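Local coordinates for 15-O-acetyltransferase (Fusarium sporotrichioides, PDB 3FOT), which transfers an acetyl group to the 15-oxygen of trichothecene intermediates such as 15-deacetylcalonectrin during biosynthesis of mycotoxins including T-2 toxin, at residues Asn61-Ser66 with Ile172-Thr177; Arg203-Tyr208 with His448-Thr453; Thr298-Gly303 with Ala389-Lys394. One frame throughout, in Å; residues are numbered along the deposited sequence.

How the contacts relate
Contacts 1 and 2 lie in the same part of the fold, their centres 15 Å apart, and both lie at the six-stranded mixed sheet. Contact 1 joins loops at the ends of its neighbouring strands 53-61 and 177-184; contact 2 sets helix 191-205 against its outermost strand 449-452. Strand 457-469 lies between 53-61 and 449-452, so segments late in the chain complete a sheet built largely from early ones. Contact 3 is remote, its centre 44 Å from that of contact 1 and 39 Å from that of contact 2, and joins helices 286-299 and 379-401. Along the chain contact 1 closes first, and contact 3 is nested within contact 2. All three lie away from the substrate-binding His414.

Contact 1: residues Asn61-Ser66 with Ile172-Thr177; sequences NIAPAS and IPQDAT
Asn61 meets the type II beta turn Pro173-Ala176 where strand 53-61 ends and its antiparallel neighbour in the six-stranded sheet, 177-184, begins. Its backbone N bonds Ala176 O (2.8 Å) and its O accepts from Asp175 N. The side chain leaves with CG anti to the backbone N (chi1 178°), and its amide splits the work. OD1 folds back to accept from Ala63 N at 3.0 Å, an Asx turn that ties the amide to its own chain. ND2 points at the other segment, giving weak bonds to Ile172 O (3.0 Å) and Pro173 O (3.2 Å). Gln174 starts out pointing away from the loop 61-66, but a bend at chi2 (-62°) brings CD back. The Gln174 side chain then crosses that of Asn61 at about a right angle, the amide planes 59° apart. Gln174 NE2 makes a weak hydrogen bond to Ala63 O. Asp175 O also takes a bond from Arg60 NH1. A water accepts from Gln174 NE2 at 2.8 Å and, weakly, from Asn61 ND2.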
ATOM      1  N   ASN A  61       9.003 -17.941 -16.100  1.00 10.37           N
ATOM      2  CA  ASN A  61      10.244 -18.668 -16.114  1.00 10.61           C
ATOM      3  C   ASN A  61      11.021 -18.354 -17.398  1.00 11.86           C
ATOM      4  O   ASN A  61      10.643 -18.809 -18.491  1.00 13.49           O
ATOM      5  CB  ASN A  61      10.000 -20.175 -15.989  1.00 10.77           C
ATOM      6  CG  ASN A  61      11.300 -20.972 -16.062  1.00 11.63           C
ATOM      7  OD1 ASN A  61      12.387 -20.387 -16.068  1.00 12.35           O
ATOM      8  ND2 ASN A  61      11.195 -22.300 -16.060  1.00 12.70           N
ATOM      9  N   ILE A  62      12.063 -17.541 -17.277  1.00 11.55           N
ATOM     10  CA  ILE A  62      12.898 -17.211 -18.441  1.00 12.65           C
ATOM     11  C   ILE A  62      14.315 -17.737 -18.275  1.00 13.14           C
ATOM     12  O   ILE A  62      15.249 -17.320 -18.970  1.00 13.74           O
ATOM     13  CB  ILE A  62      12.915 -15.701 -18.765  1.00 12.93           C
ATOM     14  CG1 ILE A  62      13.402 -14.869 -17.562  1.00 12.84           C
ATOM     15  CG2 ILE A  62      11.543 -15.265 -19.256  1.00 14.25           C
ATOM     16  CD1 ILE A  62      13.942 -13.486 -17.968  1.00 16.63           C
ATOM     17  N   ALA A  63      14.467 -18.664 -17.341  1.00 13.70           N
ATOM     18  CA  ALA A  63      15.763 -19.169 -16.969  1.00 13.39           C
ATOM     19  C   ALA A  63      16.441 -19.970 -18.097  1.00 14.38           C
ATOM     20  O   ALA A  63      15.755 -20.460 -19.018  1.00 13.46           O
ATOM     21  CB  ALA A  63      15.630 -20.026 -15.722  1.00 14.15           C
ATOM     22  N   PRO A  64      17.779 -20.120 -18.000  1.00 14.81           N
ATOM     23  CA  PRO A  64      18.485 -21.028 -18.906  1.00 15.60           C
ATOM     24  C   PRO A  64      17.828 -22.397 -18.779  1.00 16.35           C
ATOM     25  O   PRO A  64      17.350 -22.753 -17.697  1.00 15.38           O
ATOM     26  CB  PRO A  64      19.907 -21.089 -18.333  1.00 15.70           C
ATOM     27  CG  PRO A  64      20.072 -19.881 -17.458  1.00 16.35           C
ATOM     28  CD  PRO A  64      18.665 -19.495 -17.002  1.00 15.13           C
ATOM     29  N   ALA A  65      17.798 -23.162 -19.864  1.00 16.31           N
ATOM     30  CA  ALA A  65      17.133 -24.475 -19.844  1.00 16.91           C
ATOM     31  C   ALA A  65      17.671 -25.402 -18.744  1.00 16.66           C
ATOM     32  O   ALA A  65      16.926 -26.216 -18.175  1.00 17.37           O
ATOM     33  CB  ALA A  65      17.274 -25.139 -21.204  1.00 16.69           C
ATOM     34  N   SER A  66      18.951 -25.251 -18.432  1.00 16.19           N
ATOM     35  CA  SER A  66      19.616 -26.069 -17.414  1.00 16.83           C
ATOM     36  C   SER A  66      19.283 -25.680 -15.957  1.00 17.02           C
ATOM     37  O   SER A  66      19.808 -26.296 -15.011  1.00 17.03           O
ATOM     38  CB  SER A  66      21.126 -26.007 -17.633  1.00 17.40           C
ATOM     39  OG  SER A  66      21.617 -24.711 -17.369  1.00 18.31           O
ATOM     40  N   ILE A 172       9.022 -26.604 -13.617  1.00 10.76           N
ATOM     41  CA  ILE A 172       8.222 -25.513 -14.144  1.00 11.24           C
ATOM     42  C   ILE A 172       8.732 -25.263 -15.570  1.00 11.80           C
ATOM     43  O   ILE A 172       9.899 -24.975 -15.760  1.00 11.99           O
ATOM     44  CB  ILE A 172       8.307 -24.270 -13.244  1.00 11.17           C
ATOM     45  CG1 ILE A 172       7.598 -24.555 -11.891  1.00 11.80           C
ATOM     46  CG2 ILE A 172       7.665 -23.058 -13.950  1.00 11.44           C
ATOM     47  CD1 ILE A 172       8.111 -23.688 -10.789  1.00 15.78           C
ATOM     48  N   PRO A 173       7.864 -25.457 -16.573  1.00 12.72           N
ATOM     49  CA  PRO A 173       8.318 -25.370 -17.951  1.00 13.75           C
ATOM     50  C   PRO A 173       8.919 -24.002 -18.298  1.00 13.93           C
ATOM     51  O   PRO A 173       8.560 -22.989 -17.678  1.00 13.28           O
ATOM     52  CB  PRO A 173       7.043 -25.612 -18.747  1.00 14.11           C
ATOM     53  CG  PRO A 173       6.182 -26.454 -17.852  1.00 14.40           C
ATOM     54  CD  PRO A 173       6.447 -25.858 -16.477  1.00 13.13           C
ATOM     55  N   GLN A 174       9.799 -23.980 -19.293  1.00 14.90           N
ATOM     56  CA  GLN A 174      10.280 -22.734 -19.875  1.00 15.75           C
ATOM     57  C   GLN A 174       9.069 -21.906 -20.272  1.00 14.87           C
ATOM     58  O   GLN A 174       8.119 -22.452 -20.839  1.00 14.31           O
ATOM     59  CB  GLN A 174      11.112 -23.021 -21.133  1.00 16.91           C
ATOM     60  CG  GLN A 174      12.578 -23.251 -20.839  1.00 22.34           C
ATOM     61  CD  GLN A 174      13.198 -22.013 -20.215  1.00 26.98           C
ATOM     62  OE1 GLN A 174      13.020 -20.897 -20.717  1.00 31.92           O
ATOM     63  NE2 GLN A 174      13.880 -22.192 -19.101  1.00 29.68           N
ATOM     64  N   ASP A 175       9.105 -20.617 -19.926  1.00 14.18           N
ATOM     65  CA  ASP A 175       8.041 -19.632 -20.195  1.00 14.99           C
ATOM     66  C   ASP A 175       6.705 -19.830 -19.500  1.00 13.97           C
ATOM     67  O   ASP A 175       5.758 -19.102 -19.770  1.00 13.10           O
ATOM     68  CB  ASP A 175       7.874 -19.398 -21.696  1.00 16.30           C
ATOM     69  CG  ASP A 175       9.169 -18.949 -22.321  1.00 20.21           C
ATOM     70  OD1 ASP A 175       9.741 -17.933 -21.840  1.00 24.49           O
ATOM     71  OD2 ASP A 175       9.658 -19.651 -23.230  1.00 26.39           O
ATOM     72  N   ALA A 176       6.652 -20.789 -18.577  1.00 13.53           N
ATOM     73  CA  ALA A 176       5.488 -20.943 -17.720  1.00 13.00           C
ATOM     74  C   ALA A 176       5.473 -19.817 -16.683  1.00 13.02           C
ATOM     75  O   ALA A 176       6.513 -19.253 -16.343  1.00 12.88           O
ATOM     76  CB  ALA A 176       5.525 -22.271 -17.021  1.00 13.14           C
ATOM     77  N   THR A 177       4.268 -19.514 -16.214  1.00 12.90           N
ATOM     78  CA  THR A 177       4.020 -18.477 -15.217  1.00 13.00           C
ATOM     79  C   THR A 177       4.152 -19.080 -13.825  1.00 12.03           C
ATOM     80  O   THR A 177       3.695 -20.201 -13.572  1.00 10.84           O
ATOM     81  CB  THR A 177       2.583 -17.952 -15.446  1.00 13.13           C
ATOM     82  OG1 THR A 177       2.589 -17.210 -16.678  1.00 17.77           O
ATOM     83  CG2 THR A 177       2.083 -17.079 -14.311  1.00 16.22           C
TER
HETATM   84  O   HOH W   1      14.161 -23.851 -16.832  1.00 23.12           O

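Contact 2: residues Arg203-Tyr208 with His448-Thr453; sequences RLVGSY and HEIKQT
Gly206 and Lys451 come together backbone to backbone: Gly206 CA lies only 3.0 Å from Lys451 O, an approach that is possible because glycine puts no side chain between the two chains. Two residues on, Thr453 N donates to Gly206 O (3.0 Å). The N-H points almost exactly at the oxygen (179°) but arrives from above the carbonyl plane, 48° out of it. Beside this polar seam, on the buried side, Val205 and Ile450 cross at about a right angle, with Val205 CG1 on Ile450 CG2 at 3.6 Å. Val205 CG1 takes the crowded position between backbone N and carbonyl carbon (chi1 76°), and Ile450 CG2 is anti to its own backbone N. Val205 also touches Met77 of helix 71-88, and Ile450 touches Leu460 of the adjoining strand. The contact sets helix 191-205 against the edge of the six-stranded mixed sheet, where 449-452 is the outermost strand; a type I turn, Val205-Tyr208, lies at this end of the helix. Toward solvent the fit slackens and water enters. Thr453 OG1 lies 3.2 Å from Gly206 O, but the angle is too poor for a hydrogen bond. A water instead joins the two segments, donating to Arg203 O and to Ser207 OG and bonding Thr453 OG1 at 2.7 Å. The long charged side chains on this outer side turn to other partners, Arg203 to Glu88 and Asp200, and Lys451 NZ to Asn458 OD1.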
ATOM      1  N   ARG A 203      15.828  -9.785  -4.697  1.00  8.71           N
ATOM      2  CA  ARG A 203      17.293  -9.711  -4.695  1.00  9.42           C
ATOM      3  C   ARG A 203      17.907 -10.917  -3.960  1.00  9.13           C
ATOM      4  O   ARG A 203      18.723 -11.650  -4.512  1.00  9.69           O
ATOM      5  CB  ARG A 203      17.746  -8.415  -4.034  1.00 10.65           C
ATOM      6  CG  ARG A 203      19.212  -8.447  -3.574  1.00 10.24           C
ATOM      7  CD  ARG A 203      19.577  -7.076  -3.016  1.00 13.54           C
ATOM      8  NE  ARG A 203      18.694  -6.543  -1.957  1.00 13.34           N
ATOM      9  CZ  ARG A 203      18.868  -6.721  -0.647  1.00 15.97           C
ATOM     10  NH1 ARG A 203      18.026  -6.151   0.211  1.00 14.31           N
ATOM     11  NH2 ARG A 203      19.896  -7.448  -0.175  1.00 14.70           N
ATOM     12  N   LEU A 204      17.477 -11.125  -2.728  1.00  8.95           N
ATOM     13  CA  LEU A 204      18.067 -12.133  -1.824  1.00  8.87           C
ATOM     14  C   LEU A 204      17.897 -13.549  -2.332  1.00  9.32           C
ATOM     15  O   LEU A 204      18.812 -14.376  -2.206  1.00  9.83           O
ATOM     16  CB  LEU A 204      17.509 -11.977  -0.411  1.00  8.75           C
ATOM     17  CG  LEU A 204      17.942 -10.689   0.304  1.00  8.31           C
ATOM     18  CD1 LEU A 204      17.030 -10.402   1.481  1.00  9.06           C
ATOM     19  CD2 LEU A 204      19.442 -10.785   0.742  1.00 12.23           C
ATOM     20  N   VAL A 205      16.762 -13.844  -2.962  1.00  9.54           N
ATOM     21  CA  VAL A 205      16.536 -15.229  -3.411  1.00  9.81           C
ATOM     22  C   VAL A 205      17.560 -15.624  -4.505  1.00 10.32           C
ATOM     23  O   VAL A 205      17.867 -16.816  -4.680  1.00 10.26           O
ATOM     24  CB  VAL A 205      15.061 -15.445  -3.831  1.00 10.84           C
ATOM     25  CG1 VAL A 205      14.831 -14.808  -5.204  1.00 10.94           C
ATOM     26  CG2 VAL A 205      14.702 -16.945  -3.814  1.00 11.26           C
ATOM     27  N   GLY A 206      18.108 -14.619  -5.200  1.00 10.65           N
ATOM     28  CA  GLY A 206      19.103 -14.841  -6.268  1.00 11.55           C
ATOM     29  C   GLY A 206      20.371 -15.533  -5.788  1.00 12.09           C
ATOM     30  O   GLY A 206      21.109 -16.128  -6.590  1.00 11.79           O
ATOM     31  N   SER A 207      20.641 -15.421  -4.486  1.00 12.42           N
ATOM     32  CA  SER A 207      21.809 -16.049  -3.863  1.00 13.53           C
ATOM     33  C   SER A 207      21.672 -17.564  -3.756  1.00 13.66           C
ATOM     34  O   SER A 207      22.655 -18.244  -3.500  1.00 14.66           O
ATOM     35  CB  SER A 207      22.048 -15.464  -2.466  1.00 14.04           C
ATOM     36  OG  SER A 207      22.413 -14.105  -2.564  1.00 15.28           O
ATOM     37  N   TYR A 208      20.462 -18.093  -3.969  1.00 14.31           N
ATOM     38  CA  TYR A 208      20.170 -19.496  -3.652  1.00 14.60           C
ATOM     39  C   TYR A 208      19.723 -20.305  -4.849  1.00 15.72           C
ATOM     40  O   TYR A 208      19.484 -21.508  -4.735  1.00 16.43           O
ATOM     41  CB  TYR A 208      19.111 -19.587  -2.538  1.00 14.11           C
ATOM     42  CG  TYR A 208      19.568 -18.891  -1.296  1.00 14.40           C
ATOM     43  CD1 TYR A 208      20.582 -19.436  -0.518  1.00 13.75           C
ATOM     44  CD2 TYR A 208      19.044 -17.634  -0.929  1.00 13.95           C
ATOM     45  CE1 TYR A 208      21.040 -18.798   0.617  1.00 15.75           C
ATOM     46  CE2 TYR A 208      19.511 -16.978   0.193  1.00 11.77           C
ATOM     47  CZ  TYR A 208      20.514 -17.567   0.968  1.00 14.30           C
ATOM     48  OH  TYR A 208      21.001 -16.942   2.099  1.00 14.12           O
ATOM     49  N   HIS A 448      12.989  -5.727 -12.221  1.00  9.17           N
ATOM     50  CA  HIS A 448      12.331  -6.372 -13.370  1.00  8.87           C
ATOM     51  C   HIS A 448      12.565  -7.883 -13.453  1.00  8.89           C
ATOM     52  O   HIS A 448      11.748  -8.615 -14.059  1.00  9.78           O
ATOM     53  CB  HIS A 448      12.825  -5.772 -14.669  1.00  9.47           C
ATOM     54  CG  HIS A 448      12.200  -4.460 -15.016  1.00 11.26           C
ATOM     55  ND1 HIS A 448      12.604  -3.724 -16.112  1.00 12.07           N
ATOM     56  CD2 HIS A 448      11.220  -3.741 -14.414  1.00 12.18           C
ATOM     57  CE1 HIS A 448      11.865  -2.628 -16.196  1.00 12.34           C
ATOM     58  NE2 HIS A 448      11.033  -2.605 -15.169  1.00 13.43           N
ATOM     59  N   GLU A 449      13.679  -8.349 -12.896  1.00  9.33           N
ATOM     60  CA  GLU A 449      13.990  -9.779 -12.929  1.00 10.79           C
ATOM     61  C   GLU A 449      14.546 -10.275 -11.614  1.00 10.41           C
ATOM     62  O   GLU A 449      15.153  -9.510 -10.832  1.00 11.44           O
ATOM     63  CB  GLU A 449      15.001 -10.129 -14.048  1.00 11.12           C
ATOM     64  CG  GLU A 449      14.654  -9.671 -15.454  1.00 14.39           C
ATOM     65  CD  GLU A 449      15.173  -8.282 -15.797  1.00 17.90           C
ATOM     66  OE1 GLU A 449      16.027  -7.728 -15.068  1.00 21.66           O
ATOM     67  OE2 GLU A 449      14.733  -7.749 -16.834  1.00 19.16           O
ATOM     68  N   ILE A 450      14.316 -11.566 -11.369  1.00 10.61           N
ATOM     69  CA  ILE A 450      15.039 -12.306 -10.364  1.00 10.11           C
ATOM     70  C   ILE A 450      16.168 -12.996 -11.142  1.00 10.30           C
ATOM     71  O   ILE A 450      15.909 -13.678 -12.141  1.00 10.18           O
ATOM     72  CB  ILE A 450      14.139 -13.369  -9.681  1.00 10.31           C
ATOM     73  CG1 ILE A 450      13.044 -12.676  -8.869  1.00 10.12           C
ATOM     74  CG2 ILE A 450      14.975 -14.246  -8.737  1.00 10.59           C
ATOM     75  CD1 ILE A 450      11.894 -13.574  -8.403  1.00 12.64           C
ATOM     76  N   LYS A 451      17.398 -12.786 -10.681  1.00 10.27           N
ATOM     77  CA  LYS A 451      18.620 -13.301 -11.324  1.00 10.57           C
ATOM     78  C   LYS A 451      19.303 -14.313 -10.420  1.00 10.89           C
ATOM     79  O   LYS A 451      19.156 -14.255  -9.200  1.00 11.14           O
ATOM     80  CB  LYS A 451      19.614 -12.161 -11.584  1.00 11.20           C
ATOM     81  CG  LYS A 451      19.138 -11.188 -12.638  1.00 13.06           C
ATOM     82  CD  LYS A 451      20.038  -9.984 -12.707  1.00 17.16           C
ATOM     83  CE  LYS A 451      19.509  -9.027 -13.761  1.00 19.82           C
ATOM     84  NZ  LYS A 451      20.161  -9.339 -15.044  1.00 24.43           N
ATOM     85  N   GLN A 452      20.052 -15.236 -11.027  1.00 10.43           N
ATOM     86  CA  GLN A 452      21.053 -16.030 -10.298  1.00 11.90           C
ATOM     87  C   GLN A 452      22.250 -15.100 -10.091  1.00 11.38           C
ATOM     88  O   GLN A 452      22.917 -14.700 -11.051  1.00 12.45           O
ATOM     89  CB  GLN A 452      21.481 -17.248 -11.118  1.00 11.58           C
ATOM     90  CG  GLN A 452      22.471 -18.139 -10.400  1.00 15.06           C
ATOM     91  CD  GLN A 452      22.948 -19.297 -11.245  1.00 22.53           C
ATOM     92  OE1 GLN A 452      22.840 -19.280 -12.472  1.00 25.39           O
ATOM     93  NE2 GLN A 452      23.527 -20.291 -10.595  1.00 25.64           N
ATOM     94  N   THR A 453      22.475 -14.720  -8.841  1.00 12.89           N
ATOM     95  CA  THR A 453      23.383 -13.633  -8.524  1.00 13.48           C
ATOM     96  C   THR A 453      24.811 -13.931  -8.994  1.00 13.95           C
ATOM     97  O   THR A 453      25.488 -13.038  -9.527  1.00 14.39           O
ATOM     98  CB  THR A 453      23.336 -13.310  -7.032  1.00 13.98           C
ATOM     99  OG1 THR A 453      21.977 -13.014  -6.678  1.00 11.80           O
ATOM    100  CG2 THR A 453      24.188 -12.097  -6.706  1.00 15.25           C
TER
HETATM  101  O   HOH W   2      21.399 -12.184  -4.153  1.00 15.61           O

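Contact 3: residues Thr298-Gly303 with Ala389-Lys394; sequences TRLGPG and ACRNIK
Lys394 reaches from helix 379-401 to the carbonyl of Gly303, in the loop after helix 286-299. Its CB points toward that loop, and an extended run follows, with CG anti to the backbone N (chi1 176°). From Lys394 CD onward each atom closes on Gly303 O: CD at 3.7 Å, CE at 3.4 Å, then NZ, turned by a bend at chi4 (55°). NZ donates to Gly303 O over 2.8 Å from above the carbonyl plane, 49° out of it, and also makes a cation-pi contact with Phe304. Nearer the helix end, Leu300 divides its two methyls. CD1 packs on Cys390 CB (3.7 Å) and SG (3.8 Å), while CD2 lies over one face of the Arg391 guanidinium, 3.6 Å from NH2 and offset toward the rim. Gly301, the first residue to leave helical geometry, has positive phi, and the chain goes on as loop to Gly303. Arg299 bonds Phe517 O and Arg518 O through NE and NH2, tying the helix end to the chain after helix 500-516. Behind this surface contact, Cys390 and Ile393 pack helix 379-401 on helix 306-321, and Ile393 also touches strand 358-365.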
ATOM      1  N   THR A 298       3.554  18.317 -21.282  1.00 16.88           N
ATOM      2  CA  THR A 298       3.378  19.326 -22.330  1.00 17.22           C
ATOM      3  C   THR A 298       2.310  20.330 -21.922  1.00 17.52           C
ATOM      4  O   THR A 298       2.522  21.542 -22.019  1.00 17.29           O
ATOM      5  CB  THR A 298       3.004  18.654 -23.655  1.00 17.83           C
ATOM      6  OG1 THR A 298       4.111  17.845 -24.111  1.00 18.33           O
ATOM      7  CG2 THR A 298       2.613  19.673 -24.732  1.00 17.58           C
ATOM      8  N   ARG A 299       1.162  19.830 -21.469  1.00 16.75           N
ATOM      9  CA  ARG A 299       0.031  20.719 -21.197  1.00 17.18           C
ATOM     10  C   ARG A 299       0.249  21.465 -19.897  1.00 17.69           C
ATOM     11  O   ARG A 299      -0.127  22.639 -19.787  1.00 17.96           O
ATOM     12  CB  ARG A 299      -1.305  19.975 -21.156  1.00 16.34           C
ATOM     13  CG  ARG A 299      -1.734  19.312 -22.449  1.00 14.17           C
ATOM     14  CD  ARG A 299      -3.175  18.815 -22.307  1.00 15.59           C
ATOM     15  NE  ARG A 299      -3.666  18.004 -23.416  1.00 14.35           N
ATOM     16  CZ  ARG A 299      -4.005  18.470 -24.615  1.00 17.49           C
ATOM     17  NH1 ARG A 299      -3.878  19.770 -24.907  1.00 16.18           N
ATOM     18  NH2 ARG A 299      -4.438  17.625 -25.540  1.00 15.36           N
ATOM     19  N   LEU A 300       0.891  20.814 -18.937  1.00 18.03           N
ATOM     20  CA  LEU A 300       0.905  21.320 -17.564  1.00 19.48           C
ATOM     21  C   LEU A 300       2.295  21.634 -17.048  1.00 20.61           C
ATOM     22  O   LEU A 300       2.477  22.587 -16.288  1.00 20.97           O
ATOM     23  CB  LEU A 300       0.189  20.353 -16.625  1.00 18.90           C
ATOM     24  CG  LEU A 300      -1.326  20.202 -16.815  1.00 19.20           C
ATOM     25  CD1 LEU A 300      -1.858  19.061 -15.971  1.00 18.58           C
ATOM     26  CD2 LEU A 300      -2.047  21.498 -16.461  1.00 21.75           C
ATOM     27  N   GLY A 301       3.265  20.816 -17.443  1.00 21.80           N
ATOM     28  CA  GLY A 301       4.668  21.116 -17.170  1.00 23.48           C
ATOM     29  C   GLY A 301       5.226  20.511 -15.900  1.00 24.62           C
ATOM     30  O   GLY A 301       4.615  19.620 -15.299  1.00 24.57           O
ATOM     31  N   PRO A 302       6.396  21.014 -15.469  1.00 25.55           N
ATOM     32  CA  PRO A 302       7.099  20.504 -14.290  1.00 26.10           C
ATOM     33  C   PRO A 302       6.253  20.582 -13.023  1.00 25.37           C
ATOM     34  O   PRO A 302       5.511  21.554 -12.809  1.00 26.52           O
ATOM     35  CB  PRO A 302       8.323  21.435 -14.180  1.00 26.54           C
ATOM     36  CG  PRO A 302       8.507  21.979 -15.553  1.00 26.46           C
ATOM     37  CD  PRO A 302       7.116  22.142 -16.090  1.00 25.74           C
ATOM     38  N   GLY A 303       6.367  19.562 -12.184  1.00 24.91           N
ATOM     39  CA  GLY A 303       5.637  19.532 -10.932  1.00 23.15           C
ATOM     40  C   GLY A 303       4.263  18.897 -11.083  1.00 21.83           C
ATOM     41  O   GLY A 303       3.637  18.552 -10.084  1.00 23.29           O
ATOM     42  N   ALA A 389      -8.775  21.352 -12.902  1.00 13.97           N
ATOM     43  CA  ALA A 389      -8.786  20.470 -11.745  1.00 13.23           C
ATOM     44  C   ALA A 389      -7.361  20.126 -11.292  1.00 13.62           C
ATOM     45  O   ALA A 389      -7.065  20.214 -10.100  1.00 13.29           O
ATOM     46  CB  ALA A 389      -9.578  19.240 -12.029  1.00 12.15           C
ATOM     47  N   CYS A 390      -6.483  19.768 -12.235  1.00 13.41           N
ATOM     48  CA  CYS A 390      -5.063  19.498 -11.899  1.00 13.78           C
ATOM     49  C   CYS A 390      -4.390  20.668 -11.194  1.00 14.44           C
ATOM     50  O   CYS A 390      -3.635  20.467 -10.257  1.00 15.60           O
ATOM     51  CB  CYS A 390      -4.235  19.158 -13.128  1.00 13.79           C
ATOM     52  SG  CYS A 390      -4.604  17.540 -13.849  1.00 14.38           S
ATOM     53  N   ARG A 391      -4.644  21.892 -11.653  1.00 14.65           N
ATOM     54  CA  ARG A 391      -4.031  23.067 -11.026  1.00 15.79           C
ATOM     55  C   ARG A 391      -4.553  23.282  -9.599  1.00 16.44           C
ATOM     56  O   ARG A 391      -3.767  23.614  -8.710  1.00 17.08           O
ATOM     57  CB  ARG A 391      -4.234  24.321 -11.887  1.00 15.70           C
ATOM     58  CG  ARG A 391      -3.606  24.214 -13.277  1.00 15.83           C
ATOM     59  CD  ARG A 391      -3.537  25.566 -14.025  1.00 17.95           C
ATOM     60  NE  ARG A 391      -3.029  25.397 -15.398  1.00 22.44           N
ATOM     61  CZ  ARG A 391      -1.748  25.197 -15.707  1.00 23.29           C
ATOM     62  NH1 ARG A 391      -0.821  25.147 -14.754  1.00 26.38           N
ATOM     63  NH2 ARG A 391      -1.383  25.046 -16.976  1.00 24.81           N
ATOM     64  N   ASN A 392      -5.857  23.064  -9.397  1.00 16.82           N
ATOM     65  CA  ASN A 392      -6.504  23.056  -8.068  1.00 17.22           C
ATOM     66  C   ASN A 392      -5.890  21.974  -7.162  1.00 16.90           C
ATOM     67  O   ASN A 392      -5.567  22.217  -5.993  1.00 17.35           O
ATOM     68  CB  ASN A 392      -8.014  22.781  -8.178  1.00 17.99           C
ATOM     69  CG  ASN A 392      -8.859  24.028  -8.483  1.00 20.56           C
ATOM     70  OD1 ASN A 392      -9.383  24.657  -7.579  1.00 24.45           O
ATOM     71  ND2 ASN A 392      -9.030  24.348  -9.759  1.00 24.02           N
ATOM     72  N   ILE A 393      -5.742  20.768  -7.702  1.00 15.38           N
ATOM     73  CA  ILE A 393      -5.135  19.657  -6.963  1.00 15.06           C
ATOM     74  C   ILE A 393      -3.697  19.966  -6.531  1.00 15.63           C
ATOM     75  O   ILE A 393      -3.347  19.820  -5.353  1.00 15.35           O
ATOM     76  CB  ILE A 393      -5.202  18.343  -7.783  1.00 13.73           C
ATOM     77  CG1 ILE A 393      -6.655  17.926  -7.967  1.00 14.11           C
ATOM     78  CG2 ILE A 393      -4.392  17.171  -7.098  1.00 15.06           C
ATOM     79  CD1 ILE A 393      -6.897  17.122  -9.250  1.00 13.25           C
ATOM     80  N   LYS A 394      -2.868  20.400  -7.473  1.00 16.60           N
ATOM     81  CA  LYS A 394      -1.470  20.667  -7.155  1.00 18.26           C
ATOM     82  C   LYS A 394      -1.351  21.794  -6.138  1.00 18.65           C
ATOM     83  O   LYS A 394      -0.561  21.687  -5.201  1.00 18.78           O
ATOM     84  CB  LYS A 394      -0.680  20.981  -8.419  1.00 18.53           C
ATOM     85  CG  LYS A 394       0.778  21.360  -8.170  1.00 20.81           C
ATOM     86  CD  LYS A 394       1.506  21.549  -9.476  1.00 24.75           C
ATOM     87  CE  LYS A 394       2.989  21.829  -9.263  1.00 28.89           C
ATOM     88  NZ  LYS A 394       3.649  20.770  -8.426  1.00 32.57           N
TER